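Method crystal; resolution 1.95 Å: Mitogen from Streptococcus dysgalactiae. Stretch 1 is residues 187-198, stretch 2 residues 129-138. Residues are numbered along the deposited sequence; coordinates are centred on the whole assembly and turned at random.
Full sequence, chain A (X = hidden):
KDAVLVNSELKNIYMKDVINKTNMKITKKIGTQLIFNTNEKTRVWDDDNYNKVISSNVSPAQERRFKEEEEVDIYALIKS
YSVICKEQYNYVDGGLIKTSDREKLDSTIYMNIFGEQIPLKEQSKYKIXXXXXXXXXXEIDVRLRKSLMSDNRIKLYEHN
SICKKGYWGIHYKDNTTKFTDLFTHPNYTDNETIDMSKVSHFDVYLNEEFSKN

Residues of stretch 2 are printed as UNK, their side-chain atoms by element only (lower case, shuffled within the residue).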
ATOM      1  N   ASN A 187       2.605  -0.583   9.410  1.00 37.41           N
ATOM      2  CA  ASN A 187       2.263   0.722   9.968  1.00 38.79           C
ATOM      3  C   ASN A 187       2.485   1.726   8.843  1.00 37.19           C
ATOM      4  O   ASN A 187       3.624   2.107   8.536  1.00 37.28           O
ATOM      5  CB  ASN A 187       3.184   1.087  11.125  1.00 40.93           C
ATOM      6  CG  ASN A 187       2.811   2.416  11.762  1.00 43.20           C
ATOM      7  OD1 ASN A 187       1.971   3.154  11.240  1.00 44.39           O
ATOM      8  ND2 ASN A 187       3.436   2.727  12.894  1.00 45.74           N
ATOM      9  N   TYR A 188       1.399   2.159   8.229  1.00 36.43           N
ATOM     10  CA  TYR A 188       1.496   3.086   7.105  1.00 36.68           C
ATOM     11  C   TYR A 188       1.519   4.564   7.516  1.00 37.25           C
ATOM     12  O   TYR A 188       1.646   5.453   6.670  1.00 36.48           O
ATOM     13  CB  TYR A 188       0.331   2.853   6.125  1.00 32.20           C
ATOM     14  CG  TYR A 188       0.199   1.453   5.566  1.00 27.32           C
ATOM     15  CD1 TYR A 188       1.286   0.798   5.002  1.00 26.49           C
ATOM     16  CD2 TYR A 188      -1.047   0.825   5.528  1.00 26.89           C
ATOM     17  CE1 TYR A 188       1.132  -0.458   4.400  1.00 26.90           C
ATOM     18  CE2 TYR A 188      -1.222  -0.412   4.937  1.00 26.14           C
ATOM     19  CZ  TYR A 188      -0.134  -1.055   4.367  1.00 27.50           C
ATOM     20  OH  TYR A 188      -0.320  -2.270   3.733  1.00 28.27           O
ATOM     21  N   THR A 189       1.411   4.831   8.809  1.00 39.01           N
ATOM     22  CA  THR A 189       1.403   6.213   9.268  1.00 40.63           C
ATOM     23  C   THR A 189       2.715   6.982   9.002  1.00 42.22           C
ATOM     24  O   THR A 189       2.739   8.215   9.078  1.00 42.86           O
ATOM     25  CB  THR A 189       1.025   6.287  10.778  1.00 40.35           C
ATOM     26  OG1 THR A 189       1.908   5.455  11.541  1.00 41.84           O
ATOM     27  CG2 THR A 189      -0.413   5.814  10.998  1.00 37.70           C
ATOM     28  N   ASP A 190       3.800   6.281   8.663  1.00 44.46           N
ATOM     29  CA  ASP A 190       5.072   6.965   8.400  1.00 45.62           C
ATOM     30  C   ASP A 190       5.321   7.442   6.972  1.00 44.64           C
ATOM     31  O   ASP A 190       6.371   8.012   6.692  1.00 45.06           O
ATOM     32  CB  ASP A 190       6.264   6.111   8.854  1.00 50.13           C
ATOM     33  CG  ASP A 190       6.165   4.676   8.408  1.00 53.72           C
ATOM     34  OD1 ASP A 190       6.047   4.436   7.181  1.00 56.09           O
ATOM     35  OD2 ASP A 190       6.210   3.794   9.302  1.00 56.70           O
ATOM     36  N   ASN A 191       4.364   7.228   6.076  1.00 42.53           N
ATOM     37  CA  ASN A 191       4.499   7.664   4.693  1.00 39.86           C
ATOM     38  C   ASN A 191       5.790   7.244   4.070  1.00 39.04           C
ATOM     39  O   ASN A 191       6.386   8.021   3.343  1.00 41.00           O
ATOM     40  CB  ASN A 191       4.412   9.176   4.579  1.00 39.76           C
ATOM     41  CG  ASN A 191       3.023   9.682   4.747  1.00 41.67           C
ATOM     42  OD1 ASN A 191       2.120   9.226   4.061  1.00 42.87           O
ATOM     43  ND2 ASN A 191       2.830  10.637   5.664  1.00 43.04           N
ATOM     44  N   GLU A 192       6.243   6.032   4.349  1.00 38.35           N
ATOM     45  CA  GLU A 192       7.485   5.560   3.753  1.00 36.43           C
ATOM     46  C   GLU A 192       7.249   5.626   2.248  1.00 34.70           C
ATOM     47  O   GLU A 192       6.170   5.261   1.789  1.00 34.40           O
ATOM     48  CB  GLU A 192       7.746   4.116   4.184  1.00 38.07           C
ATOM     49  CG  GLU A 192       9.211   3.721   4.173  1.00 44.63           C
ATOM     50  CD  GLU A 192       9.453   2.211   4.283  1.00 48.39           C
ATOM     51  OE1 GLU A 192       8.639   1.509   4.949  1.00 51.64           O
ATOM     52  OE2 GLU A 192      10.477   1.733   3.712  1.00 48.90           O
ATOM     53  N   THR A 193       8.224   6.130   1.492  1.00 34.18           N
ATOM     54  CA  THR A 193       8.133   6.219   0.020  1.00 35.38           C
ATOM     55  C   THR A 193       9.256   5.405  -0.671  1.00 35.32           C
ATOM     56  O   THR A 193      10.375   5.310  -0.168  1.00 36.38           O
ATOM     57  CB  THR A 193       8.215   7.684  -0.478  1.00 34.96           C
ATOM     58  OG1 THR A 193       9.366   8.310   0.094  1.00 38.12           O
ATOM     59  CG2 THR A 193       6.981   8.468  -0.076  1.00 35.44           C
ATOM     60  N   ILE A 194       8.952   4.814  -1.820  1.00 35.20           N
ATOM     61  CA  ILE A 194       9.923   4.005  -2.538  1.00 35.29           C
ATOM     62  C   ILE A 194      10.356   4.757  -3.783  1.00 35.83           C
ATOM     63  O   ILE A 194       9.537   5.370  -4.446  1.00 35.86           O
ATOM     64  CB  ILE A 194       9.288   2.637  -2.956  1.00 36.23           C
ATOM     65  CG1 ILE A 194       8.712   1.935  -1.725  1.00 34.94           C
ATOM     66  CG2 ILE A 194      10.334   1.719  -3.625  1.00 34.04           C
ATOM     67  CD1 ILE A 194       9.749   1.490  -0.704  1.00 36.00           C
ATOM     68  N   ASP A 195      11.645   4.729  -4.095  1.00 38.66           N
ATOM     69  CA  ASP A 195      12.153   5.395  -5.300  1.00 41.04           C
ATOM     70  C   ASP A 195      12.004   4.326  -6.360  1.00 41.31           C
ATOM     71  O   ASP A 195      12.783   3.370  -6.387  1.00 41.37           O
ATOM     72  CB  ASP A 195      13.638   5.741  -5.157  1.00 43.36           C
ATOM     73  CG  ASP A 195      14.166   6.591  -6.317  1.00 46.18           C
ATOM     74  OD1 ASP A 195      13.668   6.451  -7.465  1.00 46.35           O
ATOM     75  OD2 ASP A 195      15.100   7.397  -6.068  1.00 49.23           O
ATOM     76  N   MET A 196      11.028   4.481  -7.244  1.00 40.82           N
ATOM     77  CA  MET A 196      10.799   3.444  -8.229  1.00 41.74           C
ATOM     78  C   MET A 196      11.949   3.181  -9.197  1.00 42.81           C
ATOM     79  O   MET A 196      12.080   2.062  -9.715  1.00 41.69           O
ATOM     80  CB  MET A 196       9.488   3.716  -8.980  1.00 41.57           C
ATOM     81  CG  MET A 196       8.226   3.672  -8.097  1.00 39.65           C
ATOM     82  SD  MET A 196       8.101   2.178  -7.064  1.00 38.39           S
ATOM     83  CE  MET A 196       7.932   0.918  -8.278  1.00 34.70           C
ATOM     84  N   SER A 197      12.794   4.191  -9.418  1.00 44.12           N
ATOM     85  CA  SER A 197      13.929   4.045 -10.340  1.00 44.76           C
ATOM     86  C   SER A 197      14.991   3.075  -9.830  1.00 44.88           C
ATOM     87  O   SER A 197      15.757   2.533 -10.625  1.00 45.22           O
ATOM     88  CB  SER A 197      14.575   5.409 -10.668  1.00 44.27           C
ATOM     89  OG  SER A 197      15.176   6.013  -9.530  1.00 45.66           O
ATOM     90  N   LYS A 198      15.028   2.835  -8.518  1.00 45.33           N
ATOM     91  CA  LYS A 198      16.006   1.910  -7.945  1.00 45.08           C
ATOM     92  C   LYS A 198      15.455   0.485  -7.768  1.00 44.92           C
ATOM     93  O   LYS A 198      16.173  -0.428  -7.355  1.00 45.40           O
ATOM     94  CB  LYS A 198      16.490   2.457  -6.612  1.00 45.84           C
ATOM     95  CG  LYS A 198      17.089   3.832  -6.724  1.00 48.02           C
ATOM     96  CD  LYS A 198      17.377   4.364  -5.351  1.00 52.33           C
ATOM     97  CE  LYS A 198      17.607   5.864  -5.368  1.00 56.04           C
ATOM     98  NZ  LYS A 198      17.564   6.446  -3.981  1.00 58.90           N
ATOM     99  N   UNK A 129       1.925  -1.281 -12.647  1.00 33.28           N
ATOM    100  CA  UNK A 129       2.380  -0.065 -13.303  1.00 33.03           C
ATOM    101  C   UNK A 129       2.301   1.185 -12.413  1.00 32.36           C
ATOM    102  O   UNK A 129       1.299   1.406 -11.722  1.00 30.35           O
ATOM    103  o   UNK A 129       1.876  -0.859 -15.572  1.00 35.42           O
ATOM    104  c   UNK A 129       1.909   1.527 -15.216  1.00 36.28           C
ATOM    105  c   UNK A 129       1.570   0.173 -14.615  1.00 34.38           C
ATOM    106  N   UNK A 130       3.386   1.974 -12.432  1.00 34.31           N
ATOM    107  CA  UNK A 130       3.511   3.247 -11.689  1.00 34.60           C
ATOM    108  C   UNK A 130       3.910   4.377 -12.656  1.00 35.36           C
ATOM    109  O   UNK A 130       4.611   4.151 -13.643  1.00 34.02           O
ATOM    110  c   UNK A 130       3.610   2.202  -8.490  1.00 30.32           C
ATOM    111  c   UNK A 130       4.915   0.778  -9.894  1.00 30.16           C
ATOM    112  c   UNK A 130       3.968  -0.103  -7.872  1.00 28.82           C
ATOM    113  c   UNK A 130       3.412   1.140  -7.606  1.00 30.30           C
ATOM    114  c   UNK A 130       4.365   2.028  -9.640  1.00 30.20           C
ATOM    115  c   UNK A 130       4.574   3.158 -10.591  1.00 31.37           C
ATOM    116  c   UNK A 130       4.717  -0.290  -9.010  1.00 30.48           C
ATOM    117  N   UNK A 131       3.461   5.589 -12.367  1.00 36.74           N
ATOM    118  CA  UNK A 131       3.798   6.704 -13.229  1.00 40.85           C
ATOM    119  C   UNK A 131       4.543   7.857 -12.542  1.00 41.83           C
ATOM    120  O   UNK A 131       4.725   8.925 -13.151  1.00 42.28           O
ATOM    121  o   UNK A 131       0.012   8.961 -14.391  1.00 52.04           O
ATOM    122  c   UNK A 131       1.476   7.678 -13.004  1.00 47.30           C
ATOM    123  c   UNK A 131       0.185   7.929 -13.731  1.00 50.43           C
ATOM    124  c   UNK A 131       2.546   7.222 -13.928  1.00 43.08           C
ATOM    125  n   UNK A 131      -0.737   6.974 -13.630  1.00 52.22           N
ATOM    126  N   UNK A 132       4.973   7.629 -11.288  1.00 41.54           N
ATOM    127  CA  UNK A 132       5.754   8.594 -10.495  1.00 39.53           C
ATOM    128  C   UNK A 132       7.015   7.917  -9.987  1.00 38.83           C
ATOM    129  O   UNK A 132       7.007   6.719  -9.679  1.00 39.61           O
ATOM    130  c   UNK A 132       3.871  10.051  -9.755  1.00 41.49           C
ATOM    131  n   UNK A 132       2.609   9.720  -9.460  1.00 40.20           N
ATOM    132  c   UNK A 132       4.947   9.112  -9.319  1.00 40.37           C
ATOM    133  o   UNK A 132       4.169  11.075 -10.373  1.00 44.94           O
ATOM    134  N   UNK A 133       8.100   8.681  -9.908  1.00 37.94           N
ATOM    135  CA  UNK A 133       9.387   8.158  -9.461  1.00 37.38           C
ATOM    136  C   UNK A 133       9.294   7.747  -8.004  1.00 36.70           C
ATOM    137  O   UNK A 133       9.962   6.807  -7.554  1.00 35.45           O
ATOM    138  c   UNK A 133      14.201   9.288  -9.740  1.00 44.90           C
ATOM    139  n   UNK A 133      14.124   8.343 -10.893  1.00 47.29           N
ATOM    140  c   UNK A 133      10.456   9.232  -9.621  1.00 38.80           C
ATOM    141  c   UNK A 133      12.850   9.894  -9.496  1.00 41.76           C
ATOM    142  c   UNK A 133      11.850   8.791  -9.228  1.00 41.73           C
ATOM    143  N   UNK A 134       8.454   8.481  -7.274  1.00 36.96           N
ATOM    144  CA  UNK A 134       8.233   8.239  -5.856  1.00 36.35           C
ATOM    145  C   UNK A 134       6.814   7.787  -5.596  1.00 33.46           C
ATOM    146  O   UNK A 134       5.867   8.453  -5.979  1.00 32.09           O
ATOM    147  c   UNK A 134      12.017  10.895  -6.006  1.00 43.44           C
ATOM    148  c   UNK A 134      10.060   9.820  -5.010  1.00 41.96           C
ATOM    149  c   UNK A 134      10.931   9.072  -4.198  1.00 41.93           C
ATOM    150  c   UNK A 134      10.613  10.739  -5.908  1.00 43.23           C
ATOM    151  c   UNK A 134       8.575   9.508  -5.031  1.00 39.17           C
ATOM    152  c   UNK A 134      12.325   9.224  -4.294  1.00 41.63           C
ATOM    153  c   UNK A 134      12.864  10.133  -5.201  1.00 42.24           C
ATOM    154  N   UNK A 135       6.682   6.611  -4.989  1.00 33.76           N
ATOM    155  CA  UNK A 135       5.372   6.070  -4.634  1.00 33.11           C
ATOM    156  C   UNK A 135       5.482   5.563  -3.197  1.00 32.29           C
ATOM    157  O   UNK A 135       6.523   5.039  -2.792  1.00 33.02           O
ATOM    158  c   UNK A 135       4.902   4.880  -5.583  1.00 33.05           C
ATOM    159  c   UNK A 135       5.630   3.594  -5.248  1.00 32.95           C
ATOM    160  c   UNK A 135       5.082   5.265  -7.050  1.00 31.44           C
ATOM    161  N   UNK A 136       4.422   5.735  -2.419  1.00 30.59           N
ATOM    162  CA  UNK A 136       4.452   5.260  -1.049  1.00 30.05           C
ATOM    163  C   UNK A 136       4.568   3.736  -1.047  1.00 29.97           C
ATOM    164  O   UNK A 136       4.128   3.077  -1.992  1.00 30.53           O
ATOM    165  c   UNK A 136       3.157   5.621  -0.279  1.00 29.72           C
ATOM    166  c   UNK A 136       3.097   7.102  -0.019  1.00 26.73           C
ATOM    167  o   UNK A 136       2.004   5.183  -1.023  1.00 29.88           O
ATOM    168  N   UNK A 137       5.177   3.189   0.004  1.00 29.05           N
ATOM    169  CA  UNK A 137       5.274   1.748   0.170  1.00 28.28           C
ATOM    170  C   UNK A 137       3.833   1.216   0.361  1.00 28.25           C
ATOM    171  O   UNK A 137       3.500   0.121  -0.101  1.00 27.73           O
ATOM    172  c   UNK A 137       6.633  -1.034   1.084  1.00 33.11           C
ATOM    173  c   UNK A 137       5.273  -0.395   2.949  1.00 34.20           C
ATOM    174  c   UNK A 137       5.737  -2.707   2.559  1.00 31.13           C
ATOM    175  c   UNK A 137       5.128  -1.735   3.314  1.00 31.83           C
ATOM    176  c   UNK A 137       6.025  -0.032   1.827  1.00 32.83           C
ATOM    177  c   UNK A 137       6.491  -2.363   1.448  1.00 32.03           C
ATOM    178  c   UNK A 137       6.122   1.413   1.400  1.00 30.53           C
ATOM    179  N   UNK A 138       2.979   1.993   1.041  1.00 27.00           N
ATOM    180  CA  UNK A 138       1.602   1.588   1.265  1.00 25.35           C
ATOM    181  C   UNK A 138       0.897   1.273  -0.048  1.00 26.35           C
ATOM    182  O   UNK A 138       0.147   0.283  -0.121  1.00 27.55           O
ATOM    183  o   UNK A 138      -2.701   3.030   3.061  1.00 23.48           O
ATOM    184  n   UNK A 138      -0.930   4.399   3.221  1.00 22.75           N
ATOM    185  c   UNK A 138       0.811   2.665   1.997  1.00 24.04           C
ATOM    186  c   UNK A 138      -1.522   3.278   2.824  1.00 22.55           C
ATOM    187  c   UNK A 138      -0.669   2.292   2.056  1.00 22.04           C
TER
HETATM  188  O   HOH W   1       1.565   5.534   3.851  1.00 28.49           O
HETATM  189  O   HOH W   2       3.971   4.072   3.065  1.00 32.98           O

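Position 129 carries three side-chain atoms, one carbon bearing an oxygen and a second carbon, all out of reach of stretch 1. The oxygen-and-methyl fork identifies Thr-129.

At position 130 one carbon leads into a ring of six carbons with no oxygen, and the methyl CE of Met-196 lies over one face of that ring. This is Phe-130. Met-196 CE is 3.8 Å from the centroid of the Phe-130 ring and 29° off the normal, with Met-196 SD 4.5 Å from that centroid and 8° off the normal. These are CH-pi and sulfur-aromatic contacts.

Position 131 has three carbons, the third bearing one oxygen and one nitrogen, a primary amide on a two-methylene arm. Its CA-to-CB bond points away and it makes no contact with stretch 1. This is Gln-131.

Position 132 shows the same amide on a shorter arm, two carbons in all, and its backbone O approaches Met-196 CG at 3.6 Å. The single nitrogen beside the single oxygen marks an amide and excludes the acid, which would carry two oxygens; hence Asn-132.

Position 133 is an unbranched row of four carbons ending in a nitrogen that reaches towards Ser-197 and Asp-195, which defines Lys-133. Its NZ comes within 2.9 Å of Ser-197 OG and forms a long salt bridge with Asp-195 OD1 at 3.9 Å. The backbone O of Lys-133 accepts a hydrogen bond from Met-196 N (2.6 Å, 159°).

Position 134 again has one carbon and a six-carbon ring, which Asp-195 OD2 approaches obliquely, so it is Phe-134. Its ring atom CZ is 3.6 Å from Asp-195 OD2; both side chains leave the sheet on the same face.

Position 135 has three carbons, one carrying the other two, on the face it shares with Ile-194 and against Met-196 SD: Val-135. Its CG2 is 3.4 Å from Met-196 SD and 4.4 Å from Ile-194 CB.

Position 136 has one carbon bearing an oxygen and a carbon, and it lies beside Thr-193. This is Thr-136, the N-cap of the helix that follows, its side chain capping a backbone N just past the stretch. Its CG2 lies 4.1 Å from Thr-193 CG2, although the side chains of this bridge diverge.

Position 137, a carbon plus a six-carbon ring packed near Ile-194 and Tyr-188, is Phe-137. Its CB is 4.1 Å from Ile-194 CG1 and its CE2 4.3 Å from Tyr-188 CE1.

Position 138, three carbons ending in one oxygen and one nitrogen, lies over a face of the Tyr-188 ring and is Gln-138. Its CG sits 3.7 Å from the ring centroid, 9° off the normal, a CH-pi contact.

The contact is built on an antiparallel pairing, with strand directions 147° apart. Ile-194 N donates to Val-135 O (2.6 Å, 177°), and Val-135 N returns a bond to Ile-194 O (3.2 Å, 166°). Phe-137 N to Glu-192 O (2.9 Å) extends the pairing into the helix start, where water 2 links Glu-192 O to Gln-138 N. Apolar packing around Met-196 and Phe-137 supplements these bonds, and 825 Å² is buried in total.

Stretch 2 129-138: TFQNKFVTFQ
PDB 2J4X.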